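Local coordinates for methyltransferase-like protein 13 (Homo sapiens, PDB 5WCJ), which uses this C-terminal domain to methylate the N-terminus of translation elongation factor eEF1A, and its N-terminal domain to dimethylate a lysine of the same factor, at residues H23-I27 against S55-V60; R115-I121 against I153-V159; M122-D126 against P137-F141. One frame throughout, in Å; residues are numbered along the deposited sequence.

Interaction 1: residues H23-I27 against S55-V60; sequences HKAMI and SLPLFV
Helices 21-28 and 55-63 lie on the same face of the Rossmann-like methyltransferase sheet, and here they meet through His23, Ile27, Leu56 and Phe59. The short segments run roughly the same way, with axes 10.6 Å apart at closest and a crossing angle of -45°. Leu56 is the central side chain. Its CB sits over the middle of one face of the His23 imidazole, 3.8 Å from the ring centroid and only 4° off the ring normal, as a CH-pi contact. Its CD1 meets Ile27 CG1 at 3.7 Å. Its CD2 reaches Met26 SD at 4.2 Å.

CG of His23 lies beside the backbone N and anti to the carbonyl carbon (chi1 -73°), which lays the ring across Leu56. Ser55 OG comes to the edge of the ring, 3.4 Å from His23 ND1. On the far side of the imidazole, NE2 is hydrogen-bonded to Asp124. Asp124 thus probably helps to fix the rotation of the ring, while Leu56 supports it from one face.

Further along the helices, toward their C-terminal ends, the contact is purely apolar. Ile27 CD1 touches Phe59 CD1 at 3.5 Å, approaching the ring obliquely. Val60 CG2 packs more loosely, 4.4 Å from Ile27 CG1. The Phe59 ring also stacks on His63, one turn further along its helix.

Met26 and Leu56 both rest on Met122 of strand 118-123, so the pair of helices is seated on the middle of the sheet. The His23 side chain comes within about 5 Å of SAH, nearest atoms. Such helical cover over the central parallel strands, beside the cofactor, is characteristic of the Rossmann-like fold of class I methyltransferases.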
ATOM      1  N   HIS A  23      -0.698  -4.619  -9.261  1.00 30.14           N
ATOM      2  CA  HIS A  23       0.166  -4.861  -8.085  1.00 29.09           C
ATOM      3  C   HIS A  23       1.617  -4.504  -8.309  1.00 28.72           C
ATOM      4  O   HIS A  23       2.233  -3.862  -7.450  1.00 27.38           O
ATOM      5  CB  HIS A  23       0.008  -6.286  -7.558  1.00 30.65           C
ATOM      6  CG  HIS A  23      -1.282  -6.506  -6.841  1.00 30.82           C
ATOM      7  ND1 HIS A  23      -1.800  -7.763  -6.618  1.00 33.69           N
ATOM      8  CD2 HIS A  23      -2.166  -5.629  -6.298  1.00 33.53           C
ATOM      9  CE1 HIS A  23      -2.942  -7.652  -5.959  1.00 36.98           C
ATOM     10  NE2 HIS A  23      -3.194  -6.368  -5.760  1.00 32.41           N
ATOM     11  N   LYS A  24       2.175  -4.897  -9.456  1.00 29.43           N
ATOM     12  CA  LYS A  24       3.540  -4.485  -9.821  1.00 32.61           C
ATOM     13  C   LYS A  24       3.715  -2.969  -9.808  1.00 29.62           C
ATOM     14  O   LYS A  24       4.712  -2.452  -9.307  1.00 27.30           O
ATOM     15  CB  LYS A  24       3.900  -5.005 -11.213  1.00 39.21           C
ATOM     16  CG  LYS A  24       4.044  -6.514 -11.311  1.00 45.79           C
ATOM     17  CD  LYS A  24       4.220  -6.920 -12.767  1.00 50.35           C
ATOM     18  CE  LYS A  24       4.518  -8.403 -12.912  1.00 54.86           C
ATOM     19  NZ  LYS A  24       4.052  -8.909 -14.235  1.00 58.22           N
ATOM     20  N   ALA A  25       2.739  -2.257 -10.352  1.00 26.73           N
ATOM     21  CA  ALA A  25       2.742  -0.781 -10.312  1.00 27.84           C
ATOM     22  C   ALA A  25       2.676  -0.198  -8.897  1.00 26.53           C
ATOM     23  O   ALA A  25       3.354   0.793  -8.608  1.00 27.55           O
ATOM     24  CB  ALA A  25       1.598  -0.246 -11.149  1.00 28.24           C
ATOM     25  N   MET A  26       1.876  -0.806  -8.008  1.00 24.01           N
ATOM     26  CA  MET A  26       1.805  -0.315  -6.615  1.00 23.45           C
ATOM     27  C   MET A  26       3.137  -0.512  -5.875  1.00 23.90           C
ATOM     28  O   MET A  26       3.628   0.409  -5.237  1.00 26.08           O
ATOM     29  CB  MET A  26       0.649  -0.946  -5.844  1.00 23.55           C
ATOM     30  CG  MET A  26      -0.706  -0.545  -6.409  1.00 24.80           C
ATOM     31  SD  MET A  26      -2.053  -1.463  -5.671  1.00 27.47           S
ATOM     32  CE  MET A  26      -2.288  -0.510  -4.197  1.00 27.81           C
ATOM     33  N   ILE A  27       3.723  -1.694  -6.027  1.00 25.39           N
ATOM     34  CA  ILE A  27       5.026  -2.025  -5.443  1.00 27.86           C
ATOM     35  C   ILE A  27       6.100  -1.050  -5.959  1.00 27.31           C
ATOM     36  O   ILE A  27       6.958  -0.605  -5.200  1.00 28.79           O
ATOM     37  CB  ILE A  27       5.383  -3.515  -5.723  1.00 30.13           C
ATOM     38  CG1 ILE A  27       4.450  -4.447  -4.931  1.00 31.77           C
ATOM     39  CG2 ILE A  27       6.821  -3.803  -5.336  1.00 31.89           C
ATOM     40  CD1 ILE A  27       4.293  -5.832  -5.528  1.00 32.75           C
ATOM     41  N   SER A  55      -1.863 -11.706  -2.498  1.00 25.98           N
ATOM     42  CA  SER A  55      -0.617 -11.699  -3.260  1.00 29.41           C
ATOM     43  C   SER A  55       0.218 -10.426  -3.059  1.00 27.98           C
ATOM     44  O   SER A  55       1.449 -10.505  -3.042  1.00 25.74           O
ATOM     45  CB  SER A  55      -0.873 -11.938  -4.745  1.00 32.51           C
ATOM     46  OG  SER A  55      -1.583 -10.861  -5.300  1.00 37.91           O
ATOM     47  N   LEU A  56      -0.428  -9.266  -2.900  1.00 26.00           N
ATOM     48  CA  LEU A  56       0.309  -7.995  -2.732  1.00 25.67           C
ATOM     49  C   LEU A  56       1.081  -7.956  -1.408  1.00 24.68           C
ATOM     50  O   LEU A  56       2.292  -7.791  -1.410  1.00 26.62           O
ATOM     51  CB  LEU A  56      -0.613  -6.768  -2.913  1.00 26.64           C
ATOM     52  CG  LEU A  56      -0.019  -5.395  -2.581  1.00 29.63           C
ATOM     53  CD1 LEU A  56       1.133  -5.106  -3.518  1.00 29.65           C
ATOM     54  CD2 LEU A  56      -1.079  -4.278  -2.672  1.00 31.00           C
ATOM     55  N   PRO A  57       0.396  -8.125  -0.261  1.00 24.93           N
ATOM     56  CA  PRO A  57       1.168  -8.142   0.980  1.00 25.81           C
ATOM     57  C   PRO A  57       2.135  -9.348   1.069  1.00 25.26           C
ATOM     58  O   PRO A  57       3.208  -9.242   1.669  1.00 25.34           O
ATOM     59  CB  PRO A  57       0.080  -8.215   2.073  1.00 26.41           C
ATOM     60  CG  PRO A  57      -1.154  -8.698   1.388  1.00 26.24           C
ATOM     61  CD  PRO A  57      -1.060  -8.225  -0.012  1.00 26.66           C
ATOM     62  N   LEU A  58       1.762 -10.477   0.477  1.00 24.74           N
ATOM     63  CA  LEU A  58       2.666 -11.656   0.473  1.00 27.53           C
ATOM     64  C   LEU A  58       3.944 -11.391  -0.309  1.00 27.98           C
ATOM     65  O   LEU A  58       5.051 -11.815   0.120  1.00 27.62           O
ATOM     66  CB  LEU A  58       1.982 -12.888  -0.075  1.00 28.67           C
ATOM     67  CG  LEU A  58       2.712 -14.222   0.085  1.00 33.03           C
ATOM     68  CD1 LEU A  58       3.040 -14.488   1.544  1.00 34.53           C
ATOM     69  CD2 LEU A  58       1.833 -15.323  -0.489  1.00 34.75           C
ATOM     70  N   PHE A  59       3.815 -10.660  -1.409  1.00 27.83           N
ATOM     71  CA  PHE A  59       4.992 -10.295  -2.204  1.00 28.26           C
ATOM     72  C   PHE A  59       5.939  -9.416  -1.393  1.00 27.57           C
ATOM     73  O   PHE A  59       7.152  -9.656  -1.370  1.00 27.40           O
ATOM     74  CB  PHE A  59       4.621  -9.582  -3.494  1.00 30.45           C
ATOM     75  CG  PHE A  59       5.808  -9.245  -4.360  1.00 31.72           C
ATOM     76  CD1 PHE A  59       6.554  -8.080  -4.144  1.00 32.92           C
ATOM     77  CD2 PHE A  59       6.181 -10.096  -5.394  1.00 36.80           C
ATOM     78  CE1 PHE A  59       7.653  -7.764  -4.956  1.00 36.59           C
ATOM     79  CE2 PHE A  59       7.269  -9.781  -6.207  1.00 37.38           C
ATOM     80  CZ  PHE A  59       8.004  -8.621  -5.985  1.00 37.09           C
ATOM     81  N   VAL A  60       5.395  -8.413  -0.712  1.00 24.16           N
ATOM     82  CA  VAL A  60       6.227  -7.480   0.052  1.00 25.38           C
ATOM     83  C   VAL A  60       6.883  -8.244   1.211  1.00 26.33           C
ATOM     84  O   VAL A  60       8.076  -8.101   1.453  1.00 27.78           O
ATOM     85  CB  VAL A  60       5.402  -6.267   0.548  1.00 25.29           C
ATOM     86  CG1 VAL A  60       6.196  -5.385   1.491  1.00 26.09           C
ATOM     87  CG2 VAL A  60       4.903  -5.462  -0.664  1.00 25.65           C
TER

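Interaction 2: residues R115-I121 against I153-V159; sequences RPCYDVI and ILTPEGV
Tyr118 N bonds to Ile153 O at 2.9 Å, and Thr155 N returns to Tyr118 O, also at 2.9 Å. These two bonds make a short parallel bridge, Tyr118 with Leu154, set apart from the Rossmann-like sheet. Both segments then turn a corner, at Asp119 and at Pro156-Glu157. Beyond it strands 118-123 and 158-164 pair as parallel neighbours within that sheet, Val120 beside Val159. There Val159 N donates to Asp119 O at 3.0 Å and Ile121 N to Val159 O at 3.0 Å. The type I turn from Thr155 to Gly158 makes the second corner. Gly158 CA comes to 3.1 Å from Asp119 O, which leaves no room for a beta carbon.

Side chains fill in around the bonds. CG1 of Ile153 is tucked between its own backbone N and carbonyl carbon (chi1 58°) and meets Ile121 CD1 at 3.9 Å, nearly at a right angle, while CG2 faces Pro116 O. Val120 and Val159 lie side by side on one face of the sheet. Leu154 CD1 bends back against Ile121.

Further out, helix 101-109 packs on Ile153 and Tyr118, and Tyr118 OH is hydrogen-bonded to Asp70. The Asp119 carboxylate is divided: OD2 takes Ala45 N of strand 44-49. Its OD1 accepts a bond of 2.8 Å from a water that is also hydrogen-bonded to Thr155 OG1.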
ATOM      1  N   ARG A 115      -0.179   6.920  18.441  1.00 67.47           N
ATOM      2  CA  ARG A 115      -0.655   6.466  17.121  1.00 62.24           C
ATOM      3  C   ARG A 115       0.450   5.990  16.164  1.00 57.31           C
ATOM      4  O   ARG A 115       1.589   6.439  16.258  1.00 52.28           O
ATOM      5  CB  ARG A 115      -1.519   7.536  16.431  1.00 61.92           C
ATOM      6  CG  ARG A 115      -0.787   8.693  15.772  1.00 61.33           C
ATOM      7  CD  ARG A 115      -1.782   9.767  15.382  1.00 63.77           C
ATOM      8  NE  ARG A 115      -1.193  10.794  14.523  1.00 67.72           N
ATOM      9  CZ  ARG A 115      -0.487  11.854  14.925  1.00 67.79           C
ATOM     10  NH1 ARG A 115      -0.235  12.086  16.213  1.00 70.51           N
ATOM     11  NH2 ARG A 115      -0.015  12.703  14.011  1.00 67.79           N
ATOM     12  N   PRO A 116       0.107   5.081  15.229  1.00 56.28           N
ATOM     13  CA  PRO A 116       1.162   4.545  14.370  1.00 54.45           C
ATOM     14  C   PRO A 116       1.628   5.530  13.321  1.00 48.85           C
ATOM     15  O   PRO A 116       0.992   6.564  13.086  1.00 49.76           O
ATOM     16  CB  PRO A 116       0.518   3.308  13.723  1.00 57.80           C
ATOM     17  CG  PRO A 116      -0.852   3.192  14.312  1.00 59.32           C
ATOM     18  CD  PRO A 116      -1.207   4.535  14.859  1.00 56.82           C
ATOM     19  N   CYS A 117       2.764   5.205  12.723  1.00 44.24           N
ATOM     20  CA  CYS A 117       3.393   6.036  11.729  1.00 44.79           C
ATOM     21  C   CYS A 117       3.945   5.115  10.641  1.00 42.28           C
ATOM     22  O   CYS A 117       4.992   4.482  10.815  1.00 41.29           O
ATOM     23  CB  CYS A 117       4.501   6.857  12.385  1.00 53.72           C
ATOM     24  SG  CYS A 117       4.881   8.345  11.463  1.00 66.74           S
ATOM     25  N   TYR A 118       3.212   5.007   9.536  1.00 31.90           N
ATOM     26  CA  TYR A 118       3.585   4.103   8.459  1.00 28.54           C
ATOM     27  C   TYR A 118       4.438   4.803   7.424  1.00 26.76           C
ATOM     28  O   TYR A 118       4.170   5.954   7.046  1.00 28.32           O
ATOM     29  CB  TYR A 118       2.337   3.511   7.796  1.00 26.72           C
ATOM     30  CG  TYR A 118       1.537   2.624   8.714  1.00 27.42           C
ATOM     31  CD1 TYR A 118       1.905   1.292   8.928  1.00 27.81           C
ATOM     32  CD2 TYR A 118       0.415   3.103   9.366  1.00 28.74           C
ATOM     33  CE1 TYR A 118       1.187   0.473   9.774  1.00 30.57           C
ATOM     34  CE2 TYR A 118      -0.309   2.285  10.223  1.00 31.19           C
ATOM     35  CZ  TYR A 118       0.087   0.967  10.417  1.00 32.78           C
ATOM     36  OH  TYR A 118      -0.626   0.121  11.235  1.00 36.68           O
ATOM     37  N   ASP A 119       5.415   4.070   6.891  1.00 25.34           N
ATOM     38  CA  ASP A 119       6.189   4.549   5.752  1.00 25.58           C
ATOM     39  C   ASP A 119       5.351   4.518   4.443  1.00 23.87           C
ATOM     40  O   ASP A 119       5.523   5.358   3.566  1.00 24.28           O
ATOM     41  CB  ASP A 119       7.449   3.708   5.577  1.00 27.95           C
ATOM     42  CG  ASP A 119       8.353   3.747   6.811  1.00 31.73           C
ATOM     43  OD1 ASP A 119       8.850   4.832   7.132  1.00 32.90           O
ATOM     44  OD2 ASP A 119       8.519   2.698   7.462  1.00 30.73           O
ATOM     45  N   VAL A 120       4.495   3.524   4.318  1.00 23.62           N
ATOM     46  CA  VAL A 120       3.725   3.325   3.118  1.00 23.34           C
ATOM     47  C   VAL A 120       2.312   2.927   3.519  1.00 21.75           C
ATOM     48  O   VAL A 120       2.124   2.056   4.349  1.00 21.49           O
ATOM     49  CB  VAL A 120       4.308   2.197   2.223  1.00 24.74           C
ATOM     50  CG1 VAL A 120       3.468   2.025   0.957  1.00 23.94           C
ATOM     51  CG2 VAL A 120       5.753   2.454   1.853  1.00 26.54           C
ATOM     52  N   ILE A 121       1.326   3.540   2.885  1.00 20.67           N
ATOM     53  CA  ILE A 121      -0.054   3.129   3.029  1.00 21.25           C
ATOM     54  C   ILE A 121      -0.589   2.817   1.635  1.00 21.44           C
ATOM     55  O   ILE A 121      -0.541   3.668   0.748  1.00 20.90           O
ATOM     56  CB  ILE A 121      -0.914   4.207   3.733  1.00 22.96           C
ATOM     57  CG1 ILE A 121      -0.403   4.480   5.159  1.00 23.36           C
ATOM     58  CG2 ILE A 121      -2.373   3.808   3.748  1.00 22.67           C
ATOM     59  CD1 ILE A 121      -1.091   5.662   5.817  1.00 24.31           C
ATOM     60  N   ILE A 153      -1.353   9.428   9.934  1.00 29.59           N
ATOM     61  CA  ILE A 153      -0.641   8.198  10.235  1.00 29.44           C
ATOM     62  C   ILE A 153       0.441   7.836   9.243  1.00 27.85           C
ATOM     63  O   ILE A 153       0.929   6.705   9.262  1.00 30.81           O
ATOM     64  CB  ILE A 153      -1.586   6.995  10.476  1.00 29.51           C
ATOM     65  CG1 ILE A 153      -2.518   6.706   9.281  1.00 28.52           C
ATOM     66  CG2 ILE A 153      -2.381   7.232  11.763  1.00 30.92           C
ATOM     67  CD1 ILE A 153      -3.120   5.312   9.327  1.00 29.05           C
ATOM     68  N   LEU A 154       0.824   8.783   8.399  1.00 28.20           N
ATOM     69  CA  LEU A 154       1.871   8.557   7.418  1.00 29.38           C
ATOM     70  C   LEU A 154       3.110   9.311   7.900  1.00 29.15           C
ATOM     71  O   LEU A 154       3.011  10.422   8.388  1.00 30.04           O
ATOM     72  CB  LEU A 154       1.427   9.057   6.036  1.00 28.67           C
ATOM     73  CG  LEU A 154       2.322   8.744   4.831  1.00 30.53           C
ATOM     74  CD1 LEU A 154       2.281   7.278   4.424  1.00 30.62           C
ATOM     75  CD2 LEU A 154       1.951   9.609   3.640  1.00 31.95           C
ATOM     76  N   THR A 155       4.273   8.731   7.698  1.00 29.52           N
ATOM     77  CA  THR A 155       5.524   9.475   7.950  1.00 33.62           C
ATOM     78  C   THR A 155       5.627  10.672   6.978  1.00 34.05           C
ATOM     79  O   THR A 155       5.060  10.639   5.872  1.00 30.46           O
ATOM     80  CB  THR A 155       6.768   8.598   7.791  1.00 33.69           C
ATOM     81  OG1 THR A 155       6.839   8.128   6.446  1.00 35.97           O
ATOM     82  CG2 THR A 155       6.741   7.432   8.764  1.00 34.73           C
ATOM     83  N   PRO A 156       6.314  11.752   7.390  1.00 34.61           N
ATOM     84  CA  PRO A 156       6.387  12.928   6.528  1.00 34.51           C
ATOM     85  C   PRO A 156       6.928  12.646   5.113  1.00 30.65           C
ATOM     86  O   PRO A 156       6.465  13.257   4.169  1.00 33.51           O
ATOM     87  CB  PRO A 156       7.349  13.869   7.300  1.00 36.53           C
ATOM     88  CG  PRO A 156       7.185  13.485   8.726  1.00 38.29           C
ATOM     89  CD  PRO A 156       6.827  12.023   8.754  1.00 37.92           C
ATOM     90  N   GLU A 157       7.883  11.733   4.981  1.00 32.14           N
ATOM     91  CA  GLU A 157       8.466  11.381   3.678  1.00 32.92           C
ATOM     92  C   GLU A 157       7.914  10.053   3.099  1.00 31.39           C
ATOM     93  O   GLU A 157       8.482   9.480   2.147  1.00 31.87           O
ATOM     94  CB  GLU A 157       9.987  11.314   3.819  1.00 36.69           C
ATOM     95  CG  GLU A 157      10.554  12.529   4.551  1.00 38.51           C
ATOM     96  N   GLY A 158       6.809   9.574   3.664  1.00 28.13           N
ATOM     97  CA  GLY A 158       6.205   8.324   3.220  1.00 27.35           C
ATOM     98  C   GLY A 158       5.411   8.504   1.937  1.00 25.29           C
ATOM     99  O   GLY A 158       5.374   9.600   1.341  1.00 27.26           O
ATOM    100  N   VAL A 159       4.765   7.417   1.519  1.00 24.54           N
ATOM    101  CA  VAL A 159       4.017   7.406   0.291  1.00 24.54           C
ATOM    102  C   VAL A 159       2.656   6.754   0.536  1.00 22.85           C
ATOM    103  O   VAL A 159       2.573   5.724   1.206  1.00 22.82           O
ATOM    104  CB  VAL A 159       4.798   6.752  -0.875  1.00 26.97           C
ATOM    105  CG1 VAL A 159       5.119   5.297  -0.605  1.00 30.48           C
ATOM    106  CG2 VAL A 159       4.030   6.926  -2.189  1.00 28.33           C
TER
HETATM  107  O   HOH W   1       9.201   7.137   5.618  1.00 38.85           O

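Interaction 3: residues M122-D126 against P137-F141; sequences MFDVD and PPPAF. With SAH (S-adenosyl-L-homocysteine), chain F.
A cis peptide bond precedes Pro137, whose CB packs on Val125 CG1 at 3.6 Å. Pro137 CA also makes a CA-H...O contact with Val125 O. Beside them the Phe141 ring is held by Phe123, Val125 and the adenine of SAH. Its CD2 edge drives into the face of Phe123 in a T-shaped stack, centroids 5.3 Å apart and planes at 77°. Val125 CG1 lies over one Phe141 face as a CH-pi contact, 4.1 Å from the centroid. At another edge, in the plane of the ring, Phe141 CZ meets the adenine amine SAH N6 at 3.5 Å.

This is the adenine side of the cofactor pocket of a class I methyltransferase, built where strand 118-123 ends and the chain loops back toward helix 144-152. Replacing Phe141 with an alanine would probably open a gap between Phe123 and Val125 and leave the N6 end of the adenine without its aromatic neighbour. Val125 CG1 sits between the backbone N and the carbonyl carbon (chi1 47°), with CG2 anti to the N. This puts CG1 over Phe141 and CG2 over the adenine, 3.3 Å from SAH C5. CG2 also touches the Phe141 edge and Pro138 CD.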
ATOM      1  N   MET A 122      -1.101   1.603   1.457  1.00 21.34           N
ATOM      2  CA  MET A 122      -1.650   1.160   0.176  1.00 21.43           C
ATOM      3  C   MET A 122      -3.134   0.918   0.304  1.00 21.45           C
ATOM      4  O   MET A 122      -3.564   0.166   1.201  1.00 20.93           O
ATOM      5  CB  MET A 122      -0.952  -0.118  -0.305  1.00 23.54           C
ATOM      6  CG  MET A 122       0.489   0.064  -0.716  1.00 27.24           C
ATOM      7  SD  MET A 122       1.162  -1.512  -1.334  1.00 31.79           S
ATOM      8  CE  MET A 122       2.784  -0.983  -1.859  1.00 31.25           C
ATOM      9  N   PHE A 123      -3.910   1.497  -0.622  1.00 21.38           N
ATOM     10  CA  PHE A 123      -5.340   1.175  -0.757  1.00 21.57           C
ATOM     11  C   PHE A 123      -5.534   0.344  -1.998  1.00 21.66           C
ATOM     12  O   PHE A 123      -5.325   0.840  -3.116  1.00 22.03           O
ATOM     13  CB  PHE A 123      -6.186   2.446  -0.872  1.00 21.02           C
ATOM     14  CG  PHE A 123      -6.382   3.216   0.419  1.00 22.37           C
ATOM     15  CD1 PHE A 123      -5.782   2.846   1.619  1.00 22.94           C
ATOM     16  CD2 PHE A 123      -7.180   4.365   0.410  1.00 22.49           C
ATOM     17  CE1 PHE A 123      -5.978   3.569   2.767  1.00 22.56           C
ATOM     18  CE2 PHE A 123      -7.375   5.083   1.576  1.00 21.88           C
ATOM     19  CZ  PHE A 123      -6.751   4.705   2.732  1.00 22.73           C
ATOM     20  N   ASP A 124      -5.940  -0.914  -1.793  1.00 22.79           N
ATOM     21  CA  ASP A 124      -6.279  -1.857  -2.852  1.00 25.51           C
ATOM     22  C   ASP A 124      -7.672  -2.359  -2.547  1.00 25.54           C
ATOM     23  O   ASP A 124      -7.910  -3.562  -2.409  1.00 26.23           O
ATOM     24  CB  ASP A 124      -5.245  -3.006  -2.851  1.00 28.85           C
ATOM     25  CG  ASP A 124      -5.277  -3.874  -4.095  1.00 33.66           C
ATOM     26  OD1 ASP A 124      -5.774  -3.422  -5.140  1.00 35.41           O
ATOM     27  OD2 ASP A 124      -4.769  -5.046  -4.007  1.00 38.07           O
ATOM     28  N   VAL A 125      -8.586  -1.416  -2.365  1.00 25.72           N
ATOM     29  CA  VAL A 125      -9.913  -1.726  -1.847  1.00 28.98           C
ATOM     30  C   VAL A 125     -10.949  -1.603  -2.960  1.00 30.46           C
ATOM     31  O   VAL A 125     -10.936  -0.636  -3.719  1.00 29.27           O
ATOM     32  CB  VAL A 125     -10.226  -0.931  -0.567  1.00 33.98           C
ATOM     33  CG1 VAL A 125      -9.891   0.530  -0.693  1.00 37.29           C
ATOM     34  CG2 VAL A 125     -11.669  -1.119  -0.132  1.00 35.30           C
ATOM     35  N   ASP A 126     -11.797  -2.617  -3.089  1.00 30.62           N
ATOM     36  CA  ASP A 126     -12.832  -2.639  -4.125  1.00 36.34           C
ATOM     37  C   ASP A 126     -14.051  -3.339  -3.548  1.00 39.48           C
ATOM     38  O   ASP A 126     -13.951  -4.499  -3.169  1.00 36.33           O
ATOM     39  CB  ASP A 126     -12.321  -3.362  -5.369  1.00 41.43           C
ATOM     40  CG  ASP A 126     -13.268  -3.239  -6.571  1.00 46.00           C
ATOM     41  OD1 ASP A 126     -14.364  -2.641  -6.461  1.00 50.35           O
ATOM     42  OD2 ASP A 126     -12.903  -3.765  -7.640  1.00 51.73           O
ATOM     43  N   PRO A 137     -11.412   2.971  -4.961  1.00 25.40           N
ATOM     44  CA  PRO A 137     -12.018   2.549  -3.695  1.00 25.08           C
ATOM     45  C   PRO A 137     -13.428   3.125  -3.554  1.00 25.21           C
ATOM     46  O   PRO A 137     -13.802   4.026  -4.313  1.00 24.36           O
ATOM     47  CB  PRO A 137     -11.120   3.225  -2.676  1.00 25.14           C
ATOM     48  CG  PRO A 137     -10.746   4.510  -3.333  1.00 25.87           C
ATOM     49  CD  PRO A 137     -10.646   4.222  -4.802  1.00 25.78           C
ATOM     50  N   PRO A 138     -14.182   2.649  -2.560  1.00 26.37           N
ATOM     51  CA  PRO A 138     -15.393   3.378  -2.170  1.00 28.35           C
ATOM     52  C   PRO A 138     -15.084   4.862  -1.890  1.00 27.12           C
ATOM     53  O   PRO A 138     -14.016   5.188  -1.358  1.00 25.72           O
ATOM     54  CB  PRO A 138     -15.842   2.635  -0.899  1.00 29.84           C
ATOM     55  CG  PRO A 138     -15.250   1.267  -1.041  1.00 28.98           C
ATOM     56  CD  PRO A 138     -13.927   1.491  -1.692  1.00 27.34           C
ATOM     57  N   PRO A 139     -15.997   5.781  -2.249  1.00 28.21           N
ATOM     58  CA  PRO A 139     -15.662   7.214  -2.215  1.00 26.66           C
ATOM     59  C   PRO A 139     -15.268   7.760  -0.848  1.00 25.52           C
ATOM     60  O   PRO A 139     -14.502   8.715  -0.769  1.00 23.61           O
ATOM     61  CB  PRO A 139     -16.951   7.905  -2.722  1.00 30.68           C
ATOM     62  CG  PRO A 139     -17.992   6.876  -2.774  1.00 30.99           C
ATOM     63  CD  PRO A 139     -17.343   5.535  -2.811  1.00 29.27           C
ATOM     64  N   ALA A 140     -15.759   7.144   0.230  1.00 24.79           N
ATOM     65  CA  ALA A 140     -15.393   7.604   1.571  1.00 25.05           C
ATOM     66  C   ALA A 140     -13.888   7.562   1.833  1.00 24.52           C
ATOM     67  O   ALA A 140     -13.394   8.352   2.624  1.00 24.64           O
ATOM     68  CB  ALA A 140     -16.137   6.819   2.643  1.00 26.70           C
ATOM     69  N   PHE A 141     -13.166   6.651   1.160  1.00 23.29           N
ATOM     70  CA  PHE A 141     -11.723   6.493   1.363  1.00 22.96           C
ATOM     71  C   PHE A 141     -10.938   7.663   0.790  1.00 23.04           C
ATOM     72  O   PHE A 141      -9.776   7.832   1.133  1.00 23.45           O
ATOM     73  CB  PHE A 141     -11.194   5.192   0.710  1.00 23.09           C
ATOM     74  CG  PHE A 141     -11.469   3.955   1.500  1.00 20.79           C
ATOM     75  CD1 PHE A 141     -12.634   3.247   1.323  1.00 21.75           C
ATOM     76  CD2 PHE A 141     -10.553   3.515   2.447  1.00 22.60           C
ATOM     77  CE1 PHE A 141     -12.881   2.082   2.048  1.00 23.21           C
ATOM     78  CE2 PHE A 141     -10.778   2.364   3.187  1.00 23.82           C
ATOM     79  CZ  PHE A 141     -11.945   1.630   2.986  1.00 23.54           C
TER
HETATM   80  CG  SAH F 705      -8.068  -6.525  -4.257  1.00 44.64           C
HETATM   81  SD  SAH F 705      -9.718  -7.186  -3.892  1.00 41.53           S
HETATM   82  C5' SAH F 705     -10.497  -5.865  -2.926  1.00 33.07           C
HETATM   83  C4' SAH F 705     -10.424  -6.234  -1.458  1.00 29.35           C
HETATM   84  O4' SAH F 705     -10.926  -5.121  -0.678  1.00 26.67           O
HETATM   85  C3' SAH F 705     -11.293  -7.451  -1.089  1.00 28.11           C
HETATM   86  O3' SAH F 705     -10.544  -8.353  -0.282  1.00 28.92           O
HETATM   87  C2' SAH F 705     -12.444  -6.821  -0.296  1.00 26.55           C
HETATM   88  O2' SAH F 705     -13.031  -7.636   0.712  1.00 25.49           O
HETATM   89  C1' SAH F 705     -11.696  -5.672   0.365  1.00 24.63           C
HETATM   90  N9  SAH F 705     -12.537  -4.606   0.902  1.00 23.47           N
HETATM   91  C8  SAH F 705     -13.676  -4.084   0.343  1.00 26.13           C
HETATM   92  N7  SAH F 705     -14.184  -3.075   1.009  1.00 24.69           N
HETATM   93  C5  SAH F 705     -13.319  -2.922   2.079  1.00 22.16           C
HETATM   94  C6  SAH F 705     -13.285  -2.011   3.148  1.00 24.43           C
HETATM   95  N6  SAH F 705     -14.195  -1.016   3.317  1.00 24.83           N
HETATM   96  N1  SAH F 705     -12.292  -2.141   4.051  1.00 23.11           N
HETATM   97  C2  SAH F 705     -11.393  -3.126   3.895  1.00 24.58           C
HETATM   98  N3  SAH F 705     -11.310  -4.033   2.916  1.00 22.08           N
HETATM   99  C4  SAH F 705     -12.305  -3.871   2.031  1.00 23.61           C

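How the interactions relate
All three contacts belong to one Rossmann-like domain. Interactions 2 and 3 share strand 118-123, and the helices of interaction 1 pack on it. Interaction 1 closes first along the chain. Interaction 3 is nested inside the loop that interaction 2 closes. The two adjoin in sequence: 115-121 leads into 122-126, so the strand starts in interaction 2, and the loop just after its end reaches SAH in interaction 3. Their centres are about 17 Å apart. The centre of interaction 1 is about 16 Å from that of interaction 3, and the two touch, with Leu56 CD2 3.8 Å from Met122 SD. Interactions 1 and 2 do not touch, their centres about 18 Å apart.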